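Local coordinates for endoglucanase A (Clostridium acetobutylicum, PDB 3IK2), which probably hydrolyses internal beta-1,4-glucosidic bonds of cellulose and related glucans, as a glycoside hydrolase of family 44, at residues A[307-310]-A[314-317]. Sequence-based numbering, arbitrary orientation.
Sequences PRSL and TYTE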
ATOM      1  N   PRO A 307       8.767  11.542  -0.886  1.00  8.04           N
ATOM      2  CA  PRO A 307       8.707  10.408  -1.816  1.00  7.86           C
ATOM      3  C   PRO A 307      10.019  10.136  -2.575  1.00  8.62           C
ATOM      4  O   PRO A 307      10.198   9.023  -3.095  1.00  8.14           O
ATOM      5  CB  PRO A 307       7.577  10.815  -2.774  1.00  7.76           C
ATOM      6  CG  PRO A 307       6.702  11.670  -1.946  1.00  7.74           C
ATOM      7  CD  PRO A 307       7.686  12.505  -1.173  1.00  8.27           C
ATOM      8  N   ARG A 308      10.918  11.138  -2.664  1.00  8.36           N
ATOM      9  CA  ARG A 308      12.217  10.912  -3.286  1.00  8.43           C
ATOM     10  C   ARG A 308      13.047   9.819  -2.552  1.00  8.60           C
ATOM     11  O   ARG A 308      13.842   9.127  -3.183  1.00  8.48           O
ATOM     12  CB  ARG A 308      13.003  12.229  -3.437  1.00  8.65           C
ATOM     13  CG  ARG A 308      12.512  13.118  -4.599  1.00  8.61           C
ATOM     14  CD  ARG A 308      13.072  14.531  -4.567  1.00  8.29           C
ATOM     15  NE  ARG A 308      14.489  14.535  -4.905  1.00  8.76           N
ATOM     16  CZ  ARG A 308      15.323  15.546  -4.705  1.00 10.64           C
ATOM     17  NH1 ARG A 308      14.894  16.683  -4.156  1.00 11.86           N
ATOM     18  NH2 ARG A 308      16.604  15.403  -5.040  1.00  9.64           N
ATOM     19  N   SER A 309      12.839   9.627  -1.245  1.00  8.63           N
ATOM     20  CA  SER A 309      13.567   8.544  -0.525  1.00  9.41           C
ATOM     21  C   SER A 309      13.216   7.132  -1.005  1.00  9.24           C
ATOM     22  O   SER A 309      13.903   6.162  -0.688  1.00  9.41           O
ATOM     23  CB  SER A 309      13.393   8.658   0.990  1.00  8.90           C
ATOM     24  OG  SER A 309      13.986   9.873   1.451  1.00 12.40           O
ATOM     25  N   LEU A 310      12.124   7.015  -1.759  1.00  9.13           N
ATOM     26  CA  LEU A 310      11.755   5.727  -2.343  1.00  8.55           C
ATOM     27  C   LEU A 310      12.599   5.364  -3.580  1.00  8.74           C
ATOM     28  O   LEU A 310      12.749   4.201  -3.881  1.00  9.27           O
ATOM     29  CB  LEU A 310      10.270   5.743  -2.720  1.00  8.66           C
ATOM     30  CG  LEU A 310       9.212   5.880  -1.638  1.00  6.67           C
ATOM     31  CD1 LEU A 310       7.822   6.159  -2.258  1.00  2.00           C
ATOM     32  CD2 LEU A 310       9.209   4.593  -0.814  1.00  6.12           C
ATOM     33  N   THR A 314      20.268  10.527  -5.015  1.00 12.20           N
ATOM     34  CA  THR A 314      20.839  11.834  -4.769  1.00 11.47           C
ATOM     35  C   THR A 314      20.133  12.589  -3.644  1.00 11.75           C
ATOM     36  O   THR A 314      20.555  13.666  -3.250  1.00 11.43           O
ATOM     37  CB  THR A 314      20.851  12.688  -6.051  1.00 12.09           C
ATOM     38  OG1 THR A 314      19.509  13.055  -6.399  1.00 10.35           O
ATOM     39  CG2 THR A 314      21.506  11.917  -7.201  1.00 10.93           C
ATOM     40  N   TYR A 315      19.070  12.017  -3.102  1.00 11.50           N
ATOM     41  CA  TYR A 315      18.297  12.729  -2.110  1.00 11.37           C
ATOM     42  C   TYR A 315      18.593  12.205  -0.736  1.00 11.46           C
ATOM     43  O   TYR A 315      18.527  10.999  -0.518  1.00 12.19           O
ATOM     44  CB  TYR A 315      16.788  12.617  -2.395  1.00 10.82           C
ATOM     45  CG  TYR A 315      15.997  13.338  -1.364  1.00 11.43           C
ATOM     46  CD1 TYR A 315      15.980  14.725  -1.327  1.00 10.65           C
ATOM     47  CD2 TYR A 315      15.262  12.644  -0.399  1.00 14.64           C
ATOM     48  CE1 TYR A 315      15.257  15.410  -0.364  1.00 11.17           C
ATOM     49  CE2 TYR A 315      14.521  13.340   0.575  1.00 11.33           C
ATOM     50  CZ  TYR A 315      14.540  14.714   0.582  1.00 11.14           C
ATOM     51  OH  TYR A 315      13.829  15.416   1.539  1.00 12.31           O
ATOM     52  N   THR A 316      18.875  13.121   0.193  1.00 11.44           N
ATOM     53  CA  THR A 316      19.066  12.799   1.621  1.00 12.05           C
ATOM     54  C   THR A 316      17.943  13.399   2.477  1.00 11.57           C
ATOM     55  O   THR A 316      17.685  14.627   2.454  1.00 10.93           O
ATOM     56  CB  THR A 316      20.440  13.277   2.174  1.00 11.67           C
ATOM     57  OG1 THR A 316      21.483  12.745   1.367  1.00 14.70           O
ATOM     58  CG2 THR A 316      20.655  12.746   3.579  1.00 12.33           C
ATOM     59  N   GLU A 317      17.269  12.536   3.224  1.00 10.85           N
ATOM     60  CA  GLU A 317      16.149  12.989   4.035  1.00 10.94           C
ATOM     61  C   GLU A 317      16.653  13.192   5.448  1.00 10.37           C
ATOM     62  O   GLU A 317      17.635  12.573   5.836  1.00 10.67           O
ATOM     63  CB  GLU A 317      14.970  11.993   4.002  1.00 10.75           C
ATOM     64  CG  GLU A 317      15.132  10.757   4.894  1.00 11.91           C
ATOM     65  CD  GLU A 317      13.915   9.842   4.888  1.00 11.66           C
ATOM     66  OE1 GLU A 317      13.167   9.881   3.882  1.00 10.61           O
ATOM     67  OE2 GLU A 317      13.716   9.087   5.879  1.00 11.50           O
TER
HETATM   68  O   HOH W   1      19.219  16.479  -3.257  1.00 31.01           O
HETATM   69  O   HOH W   2      16.612   9.497   0.889  1.00 14.08           O
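Arg308 and Ser309 meet Tyr315 and Glu317 within one loop of the TIM-like barrel domain, between helix 297-305 and helix 320-324. The loop is part of the connection from barrel strand 273-278 to strand 347-353. Residues 307-310 make a turn with helix-like backbone angles, with Leu310 N bonded to Pro307 O, and 314-317 runs past it without regular structure.

Packing centres on Tyr315. Its CG lies anti to the backbone N (chi1 179°), which carries the ring back to the turn. Arg308 CB packs on the inner end of the ring, 3.8 Å from Tyr315 CG. The arginine then bends at chi3, and the Arg308 and Tyr315 side chains cross at about a right angle. Tyr315 CD1 sits over the centre of one guanidinium face, 3.5 Å from Arg308 CZ. The two planes are 44° apart, so this is a tilted contact and not a flat stack. Ser309 OG lies at the ring edge, in its plane.

Polar partners hold the guanidinium through NE and NH1. Asp312, in the link between the two segments, forms a salt bridge with Arg308 NE through OD2. Its other carboxylate oxygen, OD1, is hydrogen-bonded to Thr314 OG1. Gln305 binds Arg308 NH1. These bonds should limit rotation of the guanidinium. A water donates to Thr314 O and makes a weak bond with Arg308 NH2 (3.3 Å).

The direct hydrogen bond across the contact joins two buried side chains. Glu317 is extended beyond CG, and its other carboxylate oxygen, OE2, bonds to Ser319. A second water donates to both Ser309 OG (2.7 Å) and Tyr315 O (2.8 Å). Ser309 OG in turn donates to Glu317 OE1 at 2.6 Å, meeting that oxygen from above the carboxylate plane, 36° out of it.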